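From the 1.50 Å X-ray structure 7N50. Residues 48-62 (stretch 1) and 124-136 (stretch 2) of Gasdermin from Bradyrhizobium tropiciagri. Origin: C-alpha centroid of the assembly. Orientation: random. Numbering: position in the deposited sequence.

Stretch 1, residues 48-62: GWHEVFNLQLSPEVA
Stretch 2, residues 124-136: ELTNFDAVLVQMN

Two segments of one gasdermin chain meet here, burying 575 Å² between them. Residues 48-62 form no regular secondary structure. Residues 49-51 have helical phi/psi, and the turn is closed by two bonds, V52 N to W49 O (2.9 Å) and F53 N to W49 O (2.7 Å); from L57 onward the chain is largely extended, with phi/psi of -60/159 at P59, -73/122 at E60, -100/144 at V61 and -116/139 at A62. In the second stretch L125, T126 (-99/-15) and N127 (-121/43) lead into a helix that begins at F128 and runs past N136. The register is set by P59 opposite V131 (CA to CA 5.7 Å) and A62 opposite T126 (CA to CA 5.5 Å), so the two chains run antiparallel. W49, F53, L125, V131 and M135 are buried, whereas E60, V61 and T126 are exposed.

The polar half of the contact is a set of side-chain amides reading an extended backbone. Its N-H and C=O groups suit asparagine and glutamine, each of which carries both a donor and an acceptor. The CA-to-CB bond of Q134 points toward the first stretch, and with chi1 m (-67°), chi2 t (175°) and chi3 70° the side chain grips E60 twice: E60 N donates to Q134 OE1 (2.8 Å) and Q134 NE2 donates to E60 O (3.0 Å). N127, at the N-cap position, holds chi1 p (71°) and chi2 -30°. Its side chain makes no capping bond; instead N127 ND2 also donates to E60 O (3.0 Å), while N127 OD1 accepts from A62 N (2.9 Å). E60 O thus receives two amide donors, and one asparagine spans the V61 residue between its partners. The CA-to-CB bond of E60 (chi1 m, chi2 t) points sideways, which suits a charged group at an exposed position where the backbone does the bonding.

At A62 O the partner is backbone: T126 N donates to A62 O at 2.8 Å, nearly straight at 169°. L125 CA adds a CH contact to A62 O (3.5 Å). The small side chain of A62 lies beside T126, A62 CB 3.3 Å from T126 OG1, with T126 in chi1 p (61°).

The apolar half centres on M135, which has the largest covered area, 106 Å². All three chi angles are m (-66°, -77°, -59°), a compact coil that brings both its sulfur and its methyl over one face of W49. M135 SD stands 4.0 Å from the centroid of the W49 five-membered ring, and M135 CE 3.7 Å from that of the six-membered ring; W49 presents this face with chi1 -76° (m) and chi2 118°. A flexible, polarisable thioether suits such a flat surface. M135 CE also reaches F53 CD2 (3.8 Å; F53 chi1 m, chi2 -78°) and L55 CD2 (4.2 Å; L55 chi1 p, chi2 p). P59, its pucker C-gamma exo, offers a rigid apolar ring, with P59 CG 3.4 Å from M135 SD and 3.8 Å from V131 CG1 (V131 chi1 t, 160°). Further along, V61 CB packs on L125 CD1 (3.9 Å), with V61 chi1 m and L125 t, p.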

# COMPACT_ATOMS: atom_id res chain seq x y z
N GLY A 48 -13.74 -1.65 13.36
CA GLY A 48 -13.58 -1.35 14.77
C GLY A 48 -13.71 -2.60 15.61
O GLY A 48 -14.43 -3.53 15.26
N TRP A 49 -12.99 -2.61 16.75
CA TRP A 49 -13.12 -3.70 17.71
C TRP A 49 -14.56 -3.90 18.16
O TRP A 49 -14.95 -5.02 18.54
CB TRP A 49 -12.26 -3.42 18.94
CG TRP A 49 -10.80 -3.66 18.72
CD1 TRP A 49 -9.79 -2.75 18.79
CD2 TRP A 49 -10.19 -4.92 18.41
NE1 TRP A 49 -8.58 -3.36 18.54
CE2 TRP A 49 -8.80 -4.70 18.30
CE3 TRP A 49 -10.68 -6.22 18.21
CZ2 TRP A 49 -7.90 -5.72 18.00
CZ3 TRP A 49 -9.79 -7.23 17.91
CH2 TRP A 49 -8.41 -6.97 17.81
N HIS A 50 -15.37 -2.84 18.13
CA HIS A 50 -16.78 -3.00 18.50
C HIS A 50 -17.55 -3.81 17.47
O HIS A 50 -18.67 -4.24 17.76
CB HIS A 50 -17.45 -1.65 18.69
CG HIS A 50 -17.94 -1.04 17.41
ND1 HIS A 50 -17.08 -0.48 16.49
CD2 HIS A 50 -19.18 -0.90 16.90
CE1 HIS A 50 -17.78 -0.02 15.46
NE2 HIS A 50 -19.06 -0.27 15.69
N GLU A 51 -17.01 -4.03 16.28
CA GLU A 51 -17.68 -4.98 15.40
C GLU A 51 -17.37 -6.42 15.78
O GLU A 51 -18.07 -7.33 15.32
CB GLU A 51 -17.28 -4.73 13.95
CG GLU A 51 -17.43 -3.29 13.52
CD GLU A 51 -17.13 -3.10 12.05
OE1 GLU A 51 -17.85 -3.70 11.22
OE2 GLU A 51 -16.16 -2.38 11.74
N VAL A 52 -16.33 -6.63 16.58
CA VAL A 52 -15.95 -7.97 17.01
C VAL A 52 -16.34 -8.23 18.46
O VAL A 52 -16.62 -9.39 18.81
CB VAL A 52 -14.43 -8.18 16.79
CG1 VAL A 52 -14.05 -9.65 16.97
CG2 VAL A 52 -14.00 -7.67 15.41
N PHE A 53 -16.38 -7.21 19.30
CA PHE A 53 -16.71 -7.36 20.72
C PHE A 53 -17.61 -6.24 21.19
O PHE A 53 -17.58 -5.13 20.67
CB PHE A 53 -15.45 -7.38 21.57
CG PHE A 53 -14.57 -8.53 21.27
CD1 PHE A 53 -14.86 -9.79 21.76
CD2 PHE A 53 -13.46 -8.36 20.46
CE1 PHE A 53 -14.06 -10.86 21.47
CE2 PHE A 53 -12.64 -9.42 20.16
CZ PHE A 53 -12.95 -10.68 20.67
N ASN A 54 -18.42 -6.54 22.21
CA ASN A 54 -19.25 -5.51 22.82
C ASN A 54 -18.41 -4.76 23.85
O ASN A 54 -18.50 -4.98 25.06
CB ASN A 54 -20.51 -6.12 23.42
CG ASN A 54 -21.41 -6.75 22.38
OD1 ASN A 54 -21.44 -6.32 21.22
ND2 ASN A 54 -22.14 -7.79 22.77
N LEU A 55 -17.57 -3.86 23.35
CA LEU A 55 -16.79 -2.95 24.17
C LEU A 55 -17.03 -1.52 23.69
O LEU A 55 -17.63 -1.28 22.64
CB LEU A 55 -15.29 -3.28 24.14
CG LEU A 55 -14.56 -3.41 22.80
CD1 LEU A 55 -14.35 -2.07 22.07
CD2 LEU A 55 -13.22 -4.09 23.02
N GLN A 56 -16.51 -0.57 24.47
CA GLN A 56 -16.57 0.84 24.10
C GLN A 56 -15.24 1.38 23.60
O GLN A 56 -15.20 2.03 22.55
CB GLN A 56 -17.05 1.68 25.30
CG GLN A 56 -18.56 1.65 25.49
CD GLN A 56 -19.01 2.26 26.81
OE1 GLN A 56 -18.41 2.02 27.86
NE2 GLN A 56 -20.09 3.04 26.76
N LEU A 57 -14.15 1.10 24.30
CA LEU A 57 -12.85 1.69 24.01
C LEU A 57 -11.95 0.69 23.30
O LEU A 57 -12.00 -0.51 23.57
CB LEU A 57 -12.17 2.18 25.29
CG LEU A 57 -12.21 3.70 25.52
CD1 LEU A 57 -13.65 4.18 25.60
CD2 LEU A 57 -11.42 4.09 26.78
N SER A 58 -11.12 1.21 22.39
CA SER A 58 -9.99 0.45 21.90
C SER A 58 -8.92 0.37 22.99
O SER A 58 -8.89 1.20 23.90
CB SER A 58 -9.41 1.11 20.65
OG SER A 58 -10.17 0.79 19.50
N PRO A 59 -8.04 -0.62 22.91
CA PRO A 59 -6.85 -0.62 23.78
C PRO A 59 -6.01 0.63 23.54
O PRO A 59 -6.08 1.26 22.48
CB PRO A 59 -6.08 -1.87 23.35
CG PRO A 59 -7.06 -2.69 22.57
CD PRO A 59 -8.02 -1.73 21.95
N GLU A 60 -5.19 0.95 24.53
CA GLU A 60 -4.20 2.03 24.39
C GLU A 60 -3.07 1.58 23.48
O GLU A 60 -2.41 0.57 23.76
CB GLU A 60 -3.64 2.41 25.76
CG GLU A 60 -4.65 2.94 26.74
CD GLU A 60 -3.99 3.66 27.91
OE1 GLU A 60 -2.75 3.60 28.01
OE2 GLU A 60 -4.71 4.29 28.71
N VAL A 61 -2.84 2.31 22.40
CA VAL A 61 -1.76 1.97 21.47
C VAL A 61 -0.56 2.86 21.74
O VAL A 61 -0.71 4.05 22.10
CB VAL A 61 -2.19 2.06 19.98
CG1 VAL A 61 -3.41 1.22 19.69
CG2 VAL A 61 -2.39 3.49 19.55
N ALA A 62 0.63 2.29 21.59
CA ALA A 62 1.89 3.03 21.65
C ALA A 62 2.57 2.93 20.29
O ALA A 62 2.53 1.87 19.65
CB ALA A 62 2.83 2.48 22.73
N GLU A 124 5.79 2.58 13.53
CA GLU A 124 5.45 1.27 14.07
C GLU A 124 4.57 1.38 15.30
O GLU A 124 4.70 2.32 16.11
CB GLU A 124 6.73 0.49 14.42
CG GLU A 124 7.72 0.43 13.28
CD GLU A 124 8.81 -0.59 13.48
OE1 GLU A 124 8.77 -1.33 14.49
OE2 GLU A 124 9.72 -0.65 12.62
N LEU A 125 3.69 0.38 15.43
CA LEU A 125 3.05 0.03 16.70
C LEU A 125 4.10 -0.64 17.58
O LEU A 125 4.69 -1.66 17.18
CB LEU A 125 1.89 -0.95 16.47
CG LEU A 125 1.15 -1.46 17.70
CD1 LEU A 125 0.31 -0.34 18.23
CD2 LEU A 125 0.27 -2.65 17.30
N THR A 126 4.33 -0.10 18.75
CA THR A 126 5.41 -0.66 19.55
C THR A 126 4.92 -1.62 20.61
O THR A 126 5.75 -2.38 21.13
CB THR A 126 6.23 0.45 20.20
OG1 THR A 126 5.40 1.23 21.06
CG2 THR A 126 6.87 1.34 19.16
N ASN A 127 3.61 -1.65 20.93
CA ASN A 127 3.10 -2.43 22.07
C ASN A 127 2.05 -3.47 21.65
O ASN A 127 1.05 -3.67 22.33
CB ASN A 127 2.54 -1.50 23.16
CG ASN A 127 1.23 -0.83 22.76
OD1 ASN A 127 1.00 -0.57 21.58
ND2 ASN A 127 0.38 -0.53 23.75
N PHE A 128 2.29 -4.18 20.54
CA PHE A 128 1.31 -5.16 20.05
C PHE A 128 0.89 -6.15 21.14
O PHE A 128 -0.30 -6.40 21.34
CB PHE A 128 1.87 -5.94 18.87
CG PHE A 128 0.97 -7.06 18.40
CD1 PHE A 128 -0.12 -6.81 17.58
CD2 PHE A 128 1.20 -8.37 18.82
CE1 PHE A 128 -0.96 -7.86 17.17
CE2 PHE A 128 0.37 -9.42 18.41
CZ PHE A 128 -0.70 -9.16 17.57
N ASP A 129 1.86 -6.78 21.81
CA ASP A 129 1.49 -7.79 22.80
C ASP A 129 0.71 -7.17 23.94
O ASP A 129 -0.26 -7.76 24.43
CB ASP A 129 2.74 -8.52 23.29
CG ASP A 129 3.41 -9.32 22.19
OD1 ASP A 129 2.82 -10.31 21.73
OD2 ASP A 129 4.52 -8.94 21.75
N ALA A 130 1.10 -5.97 24.39
CA ALA A 130 0.32 -5.32 25.43
C ALA A 130 -1.08 -4.93 24.96
O ALA A 130 -2.00 -4.90 25.79
CB ALA A 130 1.07 -4.08 25.95
N VAL A 131 -1.27 -4.62 23.67
CA VAL A 131 -2.62 -4.40 23.14
C VAL A 131 -3.47 -5.66 23.32
O VAL A 131 -4.62 -5.60 23.79
CB VAL A 131 -2.56 -3.99 21.66
CG1 VAL A 131 -3.92 -4.24 20.97
CG2 VAL A 131 -2.16 -2.54 21.53
N LEU A 132 -2.91 -6.82 23.01
CA LEU A 132 -3.66 -8.06 23.22
C LEU A 132 -3.93 -8.31 24.70
O LEU A 132 -5.02 -8.76 25.08
CB LEU A 132 -2.92 -9.25 22.59
CG LEU A 132 -2.74 -9.25 21.07
CD1 LEU A 132 -2.52 -10.67 20.57
CD2 LEU A 132 -3.90 -8.59 20.34
N VAL A 133 -2.95 -8.02 25.57
CA VAL A 133 -3.19 -8.15 27.01
C VAL A 133 -4.39 -7.30 27.42
O VAL A 133 -5.28 -7.76 28.16
CB VAL A 133 -1.94 -7.76 27.83
CG1 VAL A 133 -2.31 -7.64 29.30
CG2 VAL A 133 -0.84 -8.79 27.67
N GLN A 134 -4.41 -6.04 26.99
CA GLN A 134 -5.52 -5.16 27.35
C GLN A 134 -6.86 -5.70 26.86
O GLN A 134 -7.86 -5.64 27.59
CB GLN A 134 -5.29 -3.78 26.75
CG GLN A 134 -4.14 -3.03 27.34
CD GLN A 134 -3.94 -1.73 26.57
OE1 GLN A 134 -4.76 -0.82 26.67
NE2 GLN A 134 -2.88 -1.65 25.76
N MET A 135 -6.91 -6.18 25.62
CA MET A 135 -8.14 -6.78 25.10
C MET A 135 -8.58 -7.96 25.96
O MET A 135 -9.76 -8.08 26.33
CB MET A 135 -7.93 -7.24 23.66
CG MET A 135 -7.70 -6.12 22.67
SD MET A 135 -9.25 -5.31 22.27
CE MET A 135 -10.21 -6.68 21.63
N ASN A 136 -7.65 -8.84 26.29
CA ASN A 136 -7.99 -9.99 27.12
C ASN A 136 -8.33 -9.63 28.56
O ASN A 136 -9.02 -10.40 29.23
CB ASN A 136 -6.85 -11.00 27.06
CG ASN A 136 -6.84 -11.75 25.75
OD1 ASN A 136 -7.91 -12.12 25.25
ND2 ASN A 136 -5.67 -11.93 25.15